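Glutathione transferase (Phanerochaete chrysosporium, PDB 4F0C) probably conjugates the thiol of glutathione to electrophilic compounds, as a Ure2p-type glutathione transferase, and binds oxidized glutathione disulfide. Local coordinates at residues T8-Q13 against I58-D63. Residues are numbered along the deposited sequence; the frame is centred on the assembly and turned at random.
Sequences TLFNHQ and IPALID. With GDS (oxidized glutathione disulfide), chain B; SO4 (sulfate ion), chain G.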
ATOM      1  N   THR A   8      14.664  10.203 -14.925  1.00 11.16           N
ATOM      2  CA  THR A   8      13.418  10.434 -15.653  1.00 13.71           C
ATOM      3  C   THR A   8      12.300  10.024 -14.717  1.00 13.82           C
ATOM      4  O   THR A   8      12.260   8.872 -14.231  1.00 12.39           O
ATOM      5  CB  THR A   8      13.298   9.606 -16.949  1.00 15.66           C
ATOM      6  OG1 THR A   8      14.330   9.989 -17.845  1.00 16.03           O
ATOM      7  CG2 THR A   8      11.945   9.832 -17.637  1.00 13.22           C
ATOM      8  N   LEU A   9      11.405  10.968 -14.443  1.00 13.03           N
ATOM      9  CA  LEU A   9      10.206  10.673 -13.668  1.00 13.12           C
ATOM     10  C   LEU A   9       9.017  10.600 -14.621  1.00 14.00           C
ATOM     11  O   LEU A   9       8.669  11.590 -15.261  1.00 13.77           O
ATOM     12  CB  LEU A   9       9.941  11.768 -12.612  1.00 11.33           C
ATOM     13  CG  LEU A   9       8.617  11.653 -11.826  1.00 11.81           C
ATOM     14  CD1 LEU A   9       8.490  10.322 -11.049  1.00  9.71           C
ATOM     15  CD2 LEU A   9       8.426  12.867 -10.858  1.00 12.58           C
ATOM     16  N   PHE A  10       8.390   9.435 -14.721  1.00 11.98           N
ATOM     17  CA  PHE A  10       7.165   9.330 -15.479  1.00 13.23           C
ATOM     18  C   PHE A  10       6.039   9.758 -14.544  1.00 13.98           C
ATOM     19  O   PHE A  10       5.837   9.174 -13.477  1.00 11.75           O
ATOM     20  CB  PHE A  10       6.957   7.902 -16.002  1.00 13.30           C
ATOM     21  CG  PHE A  10       8.000   7.470 -17.010  1.00 13.94           C
ATOM     22  CD1 PHE A  10       7.900   7.860 -18.340  1.00 14.33           C
ATOM     23  CD2 PHE A  10       9.076   6.676 -16.624  1.00 16.61           C
ATOM     24  CE1 PHE A  10       8.836   7.458 -19.281  1.00 19.97           C
ATOM     25  CE2 PHE A  10      10.024   6.256 -17.567  1.00 17.03           C
ATOM     26  CZ  PHE A  10       9.907   6.671 -18.891  1.00 21.69           C
ATOM     27  N   ASN A  11       5.352  10.820 -14.945  1.00 15.12           N
ATOM     28  CA  ASN A  11       4.383  11.475 -14.098  1.00 15.48           C
ATOM     29  C   ASN A  11       3.066  11.647 -14.869  1.00 17.87           C
ATOM     30  O   ASN A  11       2.938  11.231 -16.032  1.00 15.18           O
ATOM     31  CB  ASN A  11       4.979  12.836 -13.647  1.00 14.36           C
ATOM     32  CG  ASN A  11       4.378  13.356 -12.334  1.00 14.48           C
ATOM     33  OD1 ASN A  11       3.422  12.793 -11.811  1.00 15.30           O
ATOM     34  ND2 ASN A  11       4.943  14.436 -11.808  1.00 13.06           N
ATOM     35  N   HIS A  12       2.081  12.259 -14.220  1.00 14.58           N
ATOM     36  CA  HIS A  12       0.839  12.659 -14.870  1.00 15.57           C
ATOM     37  C   HIS A  12       0.429  14.001 -14.260  1.00 18.18           C
ATOM     38  O   HIS A  12       0.680  14.236 -13.067  1.00 18.66           O
ATOM     39  CB  HIS A  12      -0.285  11.628 -14.635  1.00 16.29           C
ATOM     40  CG  HIS A  12      -1.486  11.862 -15.495  1.00 22.45           C
ATOM     41  ND1 HIS A  12      -2.670  12.366 -15.003  1.00 22.45           N
ATOM     42  CD2 HIS A  12      -1.669  11.719 -16.832  1.00 23.05           C
ATOM     43  CE1 HIS A  12      -3.542  12.495 -15.990  1.00 22.82           C
ATOM     44  NE2 HIS A  12      -2.956  12.111 -17.112  1.00 27.51           N
ATOM     45  N   GLN A  13      -0.181  14.869 -15.068  1.00 20.13           N
ATOM     46  CA  GLN A  13      -0.528  16.207 -14.626  1.00 17.60           C
ATOM     47  C   GLN A  13      -1.642  16.191 -13.578  1.00 20.95           C
ATOM     48  O   GLN A  13      -1.583  16.930 -12.592  1.00 21.37           O
ATOM     49  CB  GLN A  13      -0.925  17.099 -15.824  1.00 20.05           C
ATOM     50  CG  GLN A  13       0.168  17.275 -16.895  1.00 17.83           C
ATOM     51  CD  GLN A  13       0.018  16.301 -18.060  1.00 23.35           C
ATOM     52  OE1 GLN A  13      -0.431  15.160 -17.888  1.00 20.84           O
ATOM     53  NE2 GLN A  13       0.385  16.754 -19.255  1.00 22.37           N
ATOM     54  N   ILE A  58       1.472   5.043 -13.369  1.00 14.27           N
ATOM     55  CA  ILE A  58       2.532   5.977 -13.004  1.00  9.62           C
ATOM     56  C   ILE A  58       2.465   6.244 -11.486  1.00  9.12           C
ATOM     57  O   ILE A  58       1.398   6.141 -10.883  1.00 13.43           O
ATOM     58  CB  ILE A  58       2.441   7.303 -13.847  1.00 17.38           C
ATOM     59  CG1 ILE A  58       1.241   8.125 -13.430  1.00 22.93           C
ATOM     60  CG2 ILE A  58       2.447   7.005 -15.356  1.00 23.26           C
ATOM     61  CD1 ILE A  58       1.590   9.169 -12.410  1.00 27.71           C
ATOM     62  N   PRO A  59       3.591   6.627 -10.863  1.00 10.64           N
ATOM     63  CA  PRO A  59       4.891   6.922 -11.480  1.00  9.51           C
ATOM     64  C   PRO A  59       5.828   5.715 -11.669  1.00 14.43           C
ATOM     65  O   PRO A  59       5.629   4.617 -11.121  1.00 12.95           O
ATOM     66  CB  PRO A  59       5.537   7.861 -10.468  1.00  8.44           C
ATOM     67  CG  PRO A  59       5.033   7.311  -9.145  1.00  9.22           C
ATOM     68  CD  PRO A  59       3.568   7.006  -9.440  1.00  9.76           C
ATOM     69  N   ALA A  60       6.863   5.951 -12.466  1.00 10.09           N
ATOM     70  CA  ALA A  60       8.023   5.073 -12.505  1.00 11.10           C
ATOM     71  C   ALA A  60       9.206   6.021 -12.617  1.00 13.29           C
ATOM     72  O   ALA A  60       9.061   7.149 -13.112  1.00 12.58           O
ATOM     73  CB  ALA A  60       7.978   4.110 -13.733  1.00 11.04           C
ATOM     74  N   LEU A  61      10.367   5.558 -12.165  1.00  9.24           N
ATOM     75  CA  LEU A  61      11.573   6.399 -12.110  1.00 12.42           C
ATOM     76  C   LEU A  61      12.714   5.649 -12.759  1.00 12.46           C
ATOM     77  O   LEU A  61      12.922   4.471 -12.462  1.00 13.86           O
ATOM     78  CB  LEU A  61      11.957   6.660 -10.644  1.00 12.12           C
ATOM     79  CG  LEU A  61      13.216   7.527 -10.437  1.00 15.21           C
ATOM     80  CD1 LEU A  61      12.804   8.969 -10.375  1.00 15.55           C
ATOM     81  CD2 LEU A  61      13.968   7.133  -9.143  1.00 18.18           C
ATOM     82  N   ILE A  62      13.447   6.310 -13.653  1.00 10.39           N
ATOM     83  CA  ILE A  62      14.704   5.736 -14.157  1.00 12.35           C
ATOM     84  C   ILE A  62      15.870   6.527 -13.609  1.00 13.68           C
ATOM     85  O   ILE A  62      15.884   7.756 -13.736  1.00 11.69           O
ATOM     86  CB  ILE A  62      14.827   5.813 -15.689  1.00 12.09           C
ATOM     87  CG1 ILE A  62      13.597   5.188 -16.368  1.00 14.19           C
ATOM     88  CG2 ILE A  62      16.134   5.104 -16.168  1.00 11.68           C
ATOM     89  CD1 ILE A  62      13.559   5.492 -17.836  1.00 15.26           C
ATOM     90  N   ASP A  63      16.836   5.841 -12.994  1.00  8.77           N
ATOM     91  CA  ASP A  63      18.037   6.492 -12.490  1.00 10.38           C
ATOM     92  C   ASP A  63      19.165   6.349 -13.534  1.00 11.83           C
ATOM     93  O   ASP A  63      19.862   5.330 -13.635  1.00 12.62           O
ATOM     94  CB  ASP A  63      18.414   5.898 -11.127  1.00 11.20           C
ATOM     95  CG  ASP A  63      19.577   6.617 -10.460  1.00 14.38           C
ATOM     96  OD1 ASP A  63      20.291   7.439 -11.116  1.00 11.88           O
ATOM     97  OD2 ASP A  63      19.796   6.302  -9.264  1.00 11.31           O
TER
HETATM   98  N1  GDS B 301       0.052   2.375  -5.620  1.00  7.86           N
HETATM   99  CA1 GDS B 301       0.445   3.120  -6.876  1.00 11.40           C
HETATM  100  C1  GDS B 301       1.556   4.202  -6.573  1.00 10.14           C
HETATM  101  OE1 GDS B 301       1.543   4.803  -5.457  1.00 11.70           O
HETATM  102  OE2 GDS B 301       2.452   4.353  -7.453  1.00 11.88           O
HETATM  103  CB1 GDS B 301      -0.783   3.833  -7.543  1.00  9.63           C
HETATM  104  CG1 GDS B 301      -0.363   4.583  -8.828  1.00 13.74           C
HETATM  105  CD1 GDS B 301      -1.590   5.097  -9.512  1.00 16.41           C
HETATM  106  O1  GDS B 301      -2.729   4.970  -9.095  1.00 14.96           O
HETATM  107  N2  GDS B 301      -1.331   5.760 -10.695  1.00 15.70           N
HETATM  108  CA2 GDS B 301      -2.419   6.312 -11.525  1.00 14.28           C
HETATM  109  C2  GDS B 301      -2.403   5.675 -12.894  1.00 14.39           C
HETATM  110  O2  GDS B 301      -1.328   5.499 -13.476  1.00 14.79           O
HETATM  111  CB2 GDS B 301      -2.205   7.822 -11.784  1.00 18.74           C
HETATM  112  SG2 GDS B 301      -2.521   8.756 -10.270  1.00 20.16           S
HETATM  113  N3  GDS B 301      -3.599   5.402 -13.454  1.00 17.08           N
HETATM  114  CA3 GDS B 301      -3.644   4.837 -14.774  1.00 23.21           C
HETATM  115  C3  GDS B 301      -4.620   3.667 -14.831  1.00 23.71           C
HETATM  116  OE3 GDS B 301      -4.947   3.231 -15.956  1.00 29.19           O
HETATM  117  OE4 GDS B 301      -4.957   3.196 -13.729  1.00 26.25           O
HETATM  118  N4  GDS B 301      -4.851   5.408  -7.230  1.00 16.15           N
HETATM  119  CA4 GDS B 301      -5.001   4.707  -5.947  1.00 11.59           C
HETATM  120  C4  GDS B 301      -3.704   4.929  -5.114  1.00 12.91           C
HETATM  121  OE5 GDS B 301      -3.072   6.007  -5.262  1.00 12.57           O
HETATM  122  OE6 GDS B 301      -3.399   4.001  -4.338  1.00 12.99           O
HETATM  123  C5  GDS B 301      -5.932   5.986  -7.848  1.00 19.18           C
HETATM  124  O5  GDS B 301      -7.074   5.966  -7.385  1.00 18.09           O
HETATM  125  CA5 GDS B 301      -5.694   6.710  -9.166  1.00 17.46           C
HETATM  126  N5  GDS B 301      -6.921   6.674 -10.011  1.00 16.28           N
HETATM  127  CB5 GDS B 301      -5.307   8.156  -8.837  1.00 18.22           C
HETATM  128  SG5 GDS B 301      -4.652   9.003 -10.326  1.00 20.81           S
HETATM  129  CA6 GDS B 301      -8.102   3.596 -12.503  1.00 24.53           C
HETATM  130  C6  GDS B 301      -9.458   3.232 -11.775  1.00 26.85           C
HETATM  131  OE7 GDS B 301     -10.245   2.445 -12.344  1.00 28.20           O
HETATM  132  OE8 GDS B 301      -9.651   3.752 -10.655  1.00 26.92           O
HETATM  133  N6  GDS B 301      -7.784   2.584 -13.511  1.00 24.14           N
HETATM  134  CB6 GDS B 301      -8.272   5.020 -13.111  1.00 20.34           C
HETATM  135  CG6 GDS B 301      -8.201   6.133 -12.054  1.00 18.60           C
HETATM  136  CD6 GDS B 301      -6.879   6.086 -11.298  1.00 22.20           C
HETATM  137  O6  GDS B 301      -5.819   5.618 -11.731  1.00 21.34           O
HETATM  138  S   SO4 G 306      -5.184  12.229 -19.640  0.82 87.84           S
HETATM  139  O1  SO4 G 306      -5.688  11.048 -18.937  0.82 90.74           O
HETATM  140  O2  SO4 G 306      -5.788  12.286 -20.967  0.82 88.55           O
HETATM  141  O3  SO4 G 306      -5.548  13.424 -18.885  0.82 87.16           O
HETATM  142  O4  SO4 G 306      -3.729  12.148 -19.771  0.82 83.01           O
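F10 meets I62 at the edge of its ring, CE2 standing 3.6 Å from I62 CD1, while CD2 on the same edge lies against the methyl of A60. With CG anti to its carbonyl carbon (chi1 -65°), the phenyl slants across the I62 side chain instead of stacking on it, and T8 CG2 sits over one face, offset toward the rim. Outside the pair, F49 meets the ring edge-to-face, Y52 meets it with the planes about 35° apart, and V35 touches the side chain. An alanine in place of F10 would probably leave I62 CD1 and the A60 methyl without the ring edge they pack against and open a gap beside Y52. On the other face of the sheet, L9 CD1 lies 3.9 Å from P59 CB, the two side chains alongside each other and pointing the same way; V21 of helix 18-28 touches L9, and I77 of helix 74-85 touches P59. The strands 7-11 and 60-63 are the central antiparallel pair of the four-stranded thioredoxin-fold sheet, order 2-1-3-4, in the N-terminal domain of the glutathione transferase. T8 and I62 form a hydrogen-bonded pair, T8 N to I62 O and I62 N to T8 O, the second at 2.9 Å, and F10 N adds a bond of 2.9 Å to A60 O, nearly straight on to the carbonyl. P59 follows the cis peptide bond characteristic of this fold. I58 brings CD1 to 3.8 Å from H12 CB. Its backbone grips the glutathione disulfide twice: I58 N donates to GDS O2 at 2.8 Å. GDS N2 donates to I58 O at 2.8 Å. Farther out, H12 NE2 donates to O4 of a sulfate ion, probably from the crystallisation liquor (2.8 Å), and H12 ND1 is hydrogen-bonded to G15 N.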